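Local coordinates for glycosyl hydrolase family 10 (Bacteroides intestinalis DSM 17393, PDB 4QPW), which binds xylo-oligosaccharide through this carbohydrate-binding module, one part of a longer, modular enzyme that probably hydrolyses the glycosidic bonds of xylan, at residues A[64-75]-A[106-117]; A[10-19]-A[31-40]. All coordinates share one frame; numbering follows the deposited sequence.

Contact 1: A[64-75]-A[106-117]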
# COMPACT_ATOMS: atom_id res chain seq x y z
N ILE A 64 6.50 -11.52 9.49
CA ILE A 64 5.44 -12.49 9.36
C ILE A 64 6.02 -13.88 9.06
O ILE A 64 7.03 -14.02 8.39
CB ILE A 64 4.33 -12.06 8.40
CG1 ILE A 64 4.82 -11.88 7.00
CG2 ILE A 64 3.56 -10.82 8.88
CD1 ILE A 64 3.77 -11.34 5.99
N GLU A 65 5.32 -14.87 9.60
CA GLU A 65 5.77 -16.31 9.52
C GLU A 65 4.69 -17.09 8.85
O GLU A 65 3.51 -16.96 9.08
CB GLU A 65 5.95 -16.82 10.93
CG GLU A 65 7.03 -16.08 11.70
CD GLU A 65 6.98 -16.45 13.19
OE1 GLU A 65 7.54 -17.49 13.45
OE2 GLU A 65 6.31 -15.83 14.03
N ILE A 66 5.13 -18.01 7.93
CA ILE A 66 4.19 -18.77 7.14
C ILE A 66 3.13 -19.50 8.00
O ILE A 66 3.49 -20.11 8.99
CB ILE A 66 4.97 -19.80 6.21
CG1 ILE A 66 3.99 -20.47 5.23
CG2 ILE A 66 5.78 -20.84 7.02
CD1 ILE A 66 4.68 -21.37 4.22
N GLY A 67 1.93 -19.41 7.60
CA GLY A 67 0.85 -20.13 8.25
C GLY A 67 0.27 -19.44 9.45
O GLY A 67 -0.80 -19.85 9.94
N LYS A 68 0.83 -18.34 9.97
CA LYS A 68 0.22 -17.57 11.06
C LYS A 68 -0.76 -16.57 10.57
O LYS A 68 -0.71 -16.11 9.42
CB LYS A 68 1.31 -16.97 11.89
CG LYS A 68 2.20 -18.00 12.57
CD LYS A 68 3.07 -17.41 13.63
CE LYS A 68 3.94 -18.47 14.33
NZ LYS A 68 4.69 -19.43 13.41
N GLU A 69 -1.72 -16.22 11.42
CA GLU A 69 -2.78 -15.26 11.10
C GLU A 69 -2.44 -13.83 11.58
O GLU A 69 -2.04 -13.62 12.72
CB GLU A 69 -4.05 -15.70 11.83
CG GLU A 69 -4.70 -17.04 11.45
CD GLU A 69 -5.17 -17.13 10.02
OE1 GLU A 69 -5.85 -16.14 9.57
OE2 GLU A 69 -4.87 -18.19 9.36
N TYR A 70 -2.70 -12.89 10.67
CA TYR A 70 -2.42 -11.46 10.91
C TYR A 70 -3.49 -10.65 10.33
O TYR A 70 -4.35 -11.11 9.57
CB TYR A 70 -1.06 -11.05 10.22
CG TYR A 70 0.12 -11.86 10.65
CD1 TYR A 70 0.88 -11.54 11.74
CD2 TYR A 70 0.53 -13.02 9.90
CE1 TYR A 70 1.98 -12.25 12.11
CE2 TYR A 70 1.59 -13.74 10.28
CZ TYR A 70 2.33 -13.37 11.38
OH TYR A 70 3.45 -14.13 11.71
N LYS A 71 -3.46 -9.32 10.63
CA LYS A 71 -4.16 -8.33 9.84
C LYS A 71 -3.20 -7.36 9.21
O LYS A 71 -2.18 -6.99 9.84
CB LYS A 71 -5.10 -7.45 10.70
CG LYS A 71 -6.25 -8.21 11.32
CD LYS A 71 -7.08 -7.30 12.21
CE LYS A 71 -8.20 -8.06 12.93
NZ LYS A 71 -9.04 -7.12 13.77
N LEU A 72 -3.46 -6.95 8.00
CA LEU A 72 -2.89 -5.75 7.42
C LEU A 72 -3.86 -4.58 7.72
O LEU A 72 -5.09 -4.73 7.46
CB LEU A 72 -2.79 -5.91 5.90
CG LEU A 72 -2.49 -4.70 5.08
CD1 LEU A 72 -1.09 -4.15 5.33
CD2 LEU A 72 -2.71 -4.98 3.57
N LYS A 73 -3.37 -3.51 8.25
CA LYS A 73 -4.14 -2.27 8.47
C LYS A 73 -3.54 -1.19 7.67
O LYS A 73 -2.29 -0.97 7.72
CB LYS A 73 -4.25 -1.88 9.92
CG LYS A 73 -4.87 -2.92 10.80
CD LYS A 73 -5.15 -2.46 12.23
CE LYS A 73 -5.87 -3.54 13.04
NZ LYS A 73 -6.23 -3.09 14.38
N MET A 74 -4.32 -0.43 6.90
CA MET A 74 -3.83 0.72 6.15
C MET A 74 -4.79 1.84 6.23
O MET A 74 -6.02 1.58 6.01
CB MET A 74 -3.64 0.29 4.72
CG MET A 74 -2.90 1.25 3.83
SD MET A 74 -2.85 0.81 2.08
CE MET A 74 -2.48 -1.13 2.55
N MET A 75 -4.35 3.03 6.50
CA MET A 75 -5.22 4.22 6.44
C MET A 75 -5.00 4.91 5.11
O MET A 75 -3.86 5.28 4.76
CB MET A 75 -5.00 5.11 7.62
CG MET A 75 -5.76 6.43 7.47
SD MET A 75 -6.12 7.36 8.98
CE MET A 75 -5.28 8.88 8.71
N LYS A 106 -9.90 6.82 6.31
CA LYS A 106 -10.46 5.63 6.94
C LYS A 106 -9.36 4.60 7.06
O LYS A 106 -8.43 4.57 6.27
CB LYS A 106 -11.62 5.03 6.12
CG LYS A 106 -12.83 6.03 6.11
CD LYS A 106 -13.92 5.68 5.12
CE LYS A 106 -14.43 4.30 5.12
NZ LYS A 106 -15.52 4.24 4.02
N GLU A 107 -9.50 3.72 8.07
CA GLU A 107 -8.63 2.57 8.21
C GLU A 107 -9.27 1.38 7.58
O GLU A 107 -10.50 1.15 7.79
CB GLU A 107 -8.31 2.28 9.69
CG GLU A 107 -7.18 1.28 9.85
CD GLU A 107 -6.93 0.98 11.31
OE1 GLU A 107 -7.73 0.21 11.90
OE2 GLU A 107 -5.95 1.51 11.89
N TYR A 108 -8.55 0.62 6.80
CA TYR A 108 -8.97 -0.61 6.19
C TYR A 108 -8.22 -1.76 6.79
O TYR A 108 -6.99 -1.62 7.05
CB TYR A 108 -8.75 -0.53 4.65
CG TYR A 108 -9.50 0.61 4.00
CD1 TYR A 108 -10.84 0.35 3.53
CD2 TYR A 108 -9.07 1.88 4.02
CE1 TYR A 108 -11.64 1.35 3.03
CE2 TYR A 108 -9.84 2.91 3.49
CZ TYR A 108 -11.14 2.62 3.01
OH TYR A 108 -11.93 3.66 2.53
N GLU A 109 -8.86 -2.89 7.02
CA GLU A 109 -8.21 -4.05 7.55
C GLU A 109 -8.44 -5.25 6.70
O GLU A 109 -9.54 -5.47 6.14
CB GLU A 109 -8.34 -4.22 9.12
CG GLU A 109 -9.70 -4.53 9.70
CD GLU A 109 -9.68 -4.71 11.22
OE1 GLU A 109 -10.12 -5.85 11.52
OE2 GLU A 109 -9.29 -3.79 12.02
N PHE A 110 -7.44 -6.10 6.58
CA PHE A 110 -7.46 -7.40 5.78
C PHE A 110 -6.88 -8.44 6.63
O PHE A 110 -5.68 -8.43 6.95
CB PHE A 110 -6.61 -7.13 4.53
CG PHE A 110 -6.17 -8.36 3.71
CD1 PHE A 110 -7.09 -9.01 2.88
CD2 PHE A 110 -4.86 -8.79 3.70
CE1 PHE A 110 -6.68 -10.15 2.13
CE2 PHE A 110 -4.46 -9.87 2.91
CZ PHE A 110 -5.37 -10.48 2.15
N SER A 111 -7.69 -9.43 7.02
CA SER A 111 -7.21 -10.56 7.72
C SER A 111 -6.65 -11.64 6.80
O SER A 111 -7.27 -11.89 5.73
CB SER A 111 -8.37 -11.20 8.54
OG SER A 111 -8.75 -10.34 9.62
N PHE A 112 -5.55 -12.23 7.12
CA PHE A 112 -4.95 -13.23 6.24
C PHE A 112 -4.14 -14.15 7.02
O PHE A 112 -3.55 -13.87 8.05
CB PHE A 112 -4.12 -12.61 5.11
CG PHE A 112 -2.87 -11.88 5.55
CD1 PHE A 112 -2.91 -10.57 6.18
CD2 PHE A 112 -1.62 -12.49 5.45
CE1 PHE A 112 -1.78 -10.01 6.62
CE2 PHE A 112 -0.51 -11.87 5.90
CZ PHE A 112 -0.59 -10.62 6.51
N LYS A 113 -3.94 -15.39 6.42
CA LYS A 113 -2.92 -16.32 6.81
C LYS A 113 -1.63 -16.06 5.99
O LYS A 113 -1.75 -16.05 4.74
CB LYS A 113 -3.44 -17.74 6.67
CG LYS A 113 -2.52 -18.74 7.25
CD LYS A 113 -3.27 -20.09 7.35
CE LYS A 113 -2.75 -21.10 6.33
NZ LYS A 113 -3.36 -22.46 6.44
N ALA A 114 -0.49 -15.86 6.57
CA ALA A 114 0.68 -15.60 5.78
C ALA A 114 0.99 -16.81 4.85
O ALA A 114 0.90 -17.98 5.33
CB ALA A 114 1.85 -15.32 6.63
N VAL A 115 1.32 -16.53 3.64
CA VAL A 115 1.60 -17.61 2.64
C VAL A 115 3.03 -17.93 2.59
O VAL A 115 3.41 -18.95 1.87
CB VAL A 115 1.04 -17.24 1.29
CG1 VAL A 115 -0.42 -16.98 1.33
CG2 VAL A 115 1.81 -16.16 0.59
N ALA A 116 3.94 -17.23 3.22
CA ALA A 116 5.35 -17.36 3.17
C ALA A 116 5.96 -16.66 4.37
O ALA A 116 5.25 -15.98 5.14
CB ALA A 116 5.86 -16.74 1.87
N ASP A 117 7.23 -16.72 4.51
CA ASP A 117 7.95 -15.88 5.53
C ASP A 117 8.27 -14.53 4.98
O ASP A 117 8.72 -14.37 3.82
CB ASP A 117 9.23 -16.55 5.97
CG ASP A 117 8.98 -17.78 6.82
OD1 ASP A 117 8.02 -17.98 7.57
OD2 ASP A 117 9.97 -18.66 6.78
O HOH W 1 -1.92 -22.25 9.37
O HOH W 2 -7.72 -0.62 14.38
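K71 and E109 cross at a slant on the solvent-facing side of the strand pair, the lysine, extended beyond CG, delivering NZ to within 2.8 Å of E109 OE1. The ammonium arrives on the syn side of that oxygen, 30° out of the carboxylate plane. E109 reaches this spot because its CG sits between backbone N and carbonyl carbon (chi1 68°), which also lays it alongside K73; the second bridge, K73 NZ to E109 OE2, is long at 3.9 Å. D2 pairs with both lysines, and a water links K73 NZ to E107 OE1, while E107 OE2 bonds Y136 OH. With an alanine in place of K71, E109 OE1 would probably be left without its close cationic partner, K73 standing at long range, and D2 would lose one of its two lysines. Strands 69-75 and 106-113 run antiparallel in one sheet of a beta-sandwich, the fold common among carbohydrate-binding modules, and on the opposite face of the pair L72, M74, Y108, F110 and F112 pack on strands 82-89 and 95-101. Here the F112 ring turns its edge to L72 N, with CZ 3.8 Å from Y70 CB, while the two rings lie oblique at 33°. A114 CB meets the edge of the Y70 ring at CE2 (4.0 Å), and I64 CG2 sits over the centre of one face, 3.6 Å above the plane. Y70 OH accepts a hydrogen bond from E65 N at 2.9 Å, tying the ring to the E65-K68 type II turn. Beyond it D117 OD1 accepts one from I66 N on its anti side (2.9 Å).

Contact 2: A[10-19]-A[31-40]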
# COMPACT_ATOMS: atom_id res chain seq x y z
N TYR A 10 3.67 7.28 8.09
CA TYR A 10 4.09 8.33 7.19
C TYR A 10 3.73 9.72 7.74
O TYR A 10 4.18 10.75 7.18
CB TYR A 10 3.55 8.16 5.80
CG TYR A 10 4.07 6.89 5.15
CD1 TYR A 10 5.41 6.76 4.80
CD2 TYR A 10 3.23 5.84 4.88
CE1 TYR A 10 5.88 5.62 4.24
CE2 TYR A 10 3.73 4.67 4.30
CZ TYR A 10 5.06 4.55 3.97
OH TYR A 10 5.56 3.43 3.36
N SER A 11 3.04 9.76 8.88
CA SER A 11 2.79 11.00 9.62
C SER A 11 4.10 11.63 9.82
O SER A 11 4.15 12.92 9.81
CB SER A 11 2.10 10.76 11.02
OG SER A 11 0.84 9.95 10.95
N THR A 12 5.16 10.91 10.16
CA THR A 12 6.48 11.34 10.32
C THR A 12 7.52 10.69 9.39
O THR A 12 8.45 11.42 9.00
CB THR A 12 6.94 11.15 11.78
OG1 THR A 12 6.89 9.75 12.14
CG2 THR A 12 5.98 11.94 12.80
N ALA A 13 7.48 9.38 9.09
CA ALA A 13 8.49 8.70 8.26
C ALA A 13 8.57 9.22 6.86
O ALA A 13 7.51 9.53 6.27
CB ALA A 13 8.17 7.20 8.15
N GLY A 14 9.75 9.29 6.27
CA GLY A 14 9.88 9.49 4.84
C GLY A 14 9.66 8.22 4.05
O GLY A 14 9.15 7.23 4.64
N TYR A 15 9.95 8.25 2.80
CA TYR A 15 9.74 7.15 1.90
C TYR A 15 10.97 6.74 1.17
O TYR A 15 11.55 7.54 0.40
CB TYR A 15 8.60 7.44 0.87
CG TYR A 15 8.22 6.28 0.02
CD1 TYR A 15 7.52 5.21 0.56
CD2 TYR A 15 8.58 6.19 -1.28
CE1 TYR A 15 7.13 4.11 -0.20
CE2 TYR A 15 8.23 5.12 -2.05
CZ TYR A 15 7.50 4.07 -1.52
OH TYR A 15 7.18 3.01 -2.37
N SER A 16 11.40 5.49 1.34
CA SER A 16 12.58 4.97 0.71
C SER A 16 12.33 3.60 0.09
O SER A 16 13.27 2.95 -0.42
CB SER A 16 13.74 4.83 1.71
OG SER A 16 14.16 6.08 2.23
N PHE A 17 11.11 3.10 0.02
CA PHE A 17 10.85 1.73 -0.41
C PHE A 17 10.88 1.56 -1.93
O PHE A 17 10.78 2.56 -2.69
CB PHE A 17 9.54 1.22 0.15
CG PHE A 17 9.46 1.10 1.67
CD1 PHE A 17 10.48 0.49 2.40
CD2 PHE A 17 8.35 1.56 2.36
CE1 PHE A 17 10.36 0.36 3.76
CE2 PHE A 17 8.27 1.40 3.73
CZ PHE A 17 9.27 0.81 4.44
N TRP A 18 10.99 0.34 -2.37
CA TRP A 18 10.97 -0.00 -3.80
C TRP A 18 9.67 0.45 -4.43
O TRP A 18 8.57 0.30 -3.88
CB TRP A 18 11.10 -1.52 -3.91
CG TRP A 18 11.14 -2.03 -5.34
CD1 TRP A 18 12.26 -2.28 -6.08
CD2 TRP A 18 10.03 -2.37 -6.17
NE1 TRP A 18 11.86 -2.74 -7.34
CE2 TRP A 18 10.52 -2.79 -7.43
CE3 TRP A 18 8.67 -2.31 -6.02
CZ2 TRP A 18 9.66 -3.18 -8.47
CZ3 TRP A 18 7.83 -2.68 -7.08
CH2 TRP A 18 8.37 -3.14 -8.26
N ASN A 19 9.80 0.94 -5.68
CA ASN A 19 8.66 1.28 -6.47
C ASN A 19 9.02 1.24 -7.94
O ASN A 19 10.20 1.30 -8.32
CB ASN A 19 8.04 2.57 -6.08
CG ASN A 19 8.97 3.70 -6.22
OD1 ASN A 19 8.98 4.35 -7.33
ND2 ASN A 19 9.86 4.00 -5.29
N ILE A 31 5.28 9.39 -7.07
CA ILE A 31 5.21 8.64 -5.79
C ILE A 31 6.18 9.22 -4.80
O ILE A 31 7.41 9.31 -5.10
CB ILE A 31 5.52 7.15 -6.01
CG1 ILE A 31 4.59 6.50 -7.00
CG2 ILE A 31 5.54 6.41 -4.68
CD1 ILE A 31 4.98 5.10 -7.37
N GLY A 32 5.72 9.71 -3.65
CA GLY A 32 6.62 10.21 -2.62
C GLY A 32 5.85 10.82 -1.47
O GLY A 32 4.61 10.72 -1.42
N LYS A 33 6.56 11.45 -0.58
CA LYS A 33 5.92 12.01 0.59
C LYS A 33 5.29 13.31 0.39
O LYS A 33 5.90 14.22 -0.31
CB LYS A 33 6.96 12.22 1.68
CG LYS A 33 7.18 11.05 2.47
CD LYS A 33 6.02 10.62 3.40
CE LYS A 33 5.46 11.64 4.32
NZ LYS A 33 6.36 12.02 5.47
N ASN A 34 4.12 13.54 0.93
CA ASN A 34 3.47 14.86 1.06
C ASN A 34 3.71 15.25 2.50
O ASN A 34 3.12 14.72 3.46
CB ASN A 34 2.01 14.79 0.72
CG ASN A 34 1.23 16.09 0.96
OD1 ASN A 34 1.62 16.90 1.76
ND2 ASN A 34 0.18 16.25 0.22
N ASP A 35 4.61 16.18 2.72
CA ASP A 35 5.04 16.56 4.07
C ASP A 35 4.05 17.56 4.72
O ASP A 35 4.16 17.81 5.91
CB ASP A 35 6.48 17.11 4.16
CG ASP A 35 7.57 16.01 4.02
OD1 ASP A 35 7.31 14.79 4.14
OD2 ASP A 35 8.74 16.39 3.72
N THR A 36 3.16 18.12 3.99
CA THR A 36 2.09 19.02 4.58
C THR A 36 1.00 18.14 5.17
O THR A 36 0.62 18.26 6.38
CB THR A 36 1.49 19.89 3.49
OG1 THR A 36 2.53 20.72 2.93
CG2 THR A 36 0.36 20.81 4.07
N GLU A 37 0.37 17.28 4.36
CA GLU A 37 -0.64 16.30 4.87
C GLU A 37 0.03 15.30 5.80
O GLU A 37 -0.61 14.84 6.77
CB GLU A 37 -1.31 15.66 3.74
CG GLU A 37 -2.52 14.73 4.04
CD GLU A 37 -3.76 15.46 4.52
OE1 GLU A 37 -3.95 16.66 4.06
OE2 GLU A 37 -4.57 14.95 5.39
N GLY A 38 1.30 14.94 5.62
CA GLY A 38 1.95 13.95 6.37
C GLY A 38 1.56 12.51 5.93
O GLY A 38 0.97 11.75 6.72
N CYS A 39 1.80 12.14 4.68
CA CYS A 39 1.37 10.89 4.10
C CYS A 39 2.21 10.52 2.92
O CYS A 39 2.81 11.41 2.27
CB CYS A 39 -0.10 10.95 3.72
SG CYS A 39 -0.55 12.16 2.51
N LEU A 40 2.24 9.25 2.57
CA LEU A 40 2.69 8.82 1.25
C LEU A 40 1.65 9.24 0.23
O LEU A 40 0.44 9.08 0.49
CB LEU A 40 2.92 7.31 1.27
CG LEU A 40 3.34 6.65 0.00
CD1 LEU A 40 4.66 7.18 -0.55
CD2 LEU A 40 3.43 5.17 0.17
O HOH W 3 5.39 13.96 7.18
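Bends at chi2 (-69°), chi3 and chi4 curl K33 back over the 10-19 loop, bringing NZ up to the carbonyls of Y10 and A13, while L40, its CG anti to the backbone N (chi1 178°), sends its branches to the Y15 ring and keeps CB over Y10. Both residues belong to a tight antiparallel hairpin, 33-34 with 39-40, closed by a G1 beta bulge in which N34 O accepts from both G38 N and C39 N; N34 OD1 adds an Asx motif by accepting a hydrogen bond from E37 N. K33 NZ meets Y10 O at 3.0 Å in the carbonyl plane, but stands above the plane of A13 O, 2.9 Å away. D35 OD1 adds a salt bridge of 3.2 Å to NZ and a water relays NZ to S11 O, so the ammonium faces four acceptors with three protons to share. At G38, whose backbone angles would press a CB against the carbonyl of E37, loop and hairpin come close enough for S11 CA to point its hydrogen at G38 O. L40 CB lies 4.0 Å from the centroid of the Y10 ring, and its CD1 over a face of Y15 at 3.8 Å. Both hydroxyls hydrogen-bond to backbone carbonyls at the end of strand 54-57 and just past it, Y10 OH to T58 O and Y15 OH to H57 O. Where the loop leads to W18 of the pocket that holds the xylo-oligosaccharide, I31 CG2 touches Y15 CE2 at 4.0 Å. On the ring face opposite L40, the backbone N of F17 sits over the centre of Y15, 3.9 Å above its plane.

How the contacts relate
Both contacts reach the same sheet but lie on opposite sides of the chain's centre, about 22 Å between centres, and strand 130-141 runs between them, bonding to the backbone of 69-75 and of Y10 and L40. Each is partly buried. Contact 1 is regular strand pairing, with a ladder of backbone bonds, charged residues on the outer face and aromatic ones turned into the sandwich. Contact 2 has no backbone hydrogen bond across it: one lysine side chain fastens an irregular loop to a hairpin, and a leucine meets one face of each of two tyrosine rings. Contact 2 also carries W18, which touches a xylose unit of the bound sugar, whereas contact 1 stays about 14 Å from the sugar at the A116 side chain.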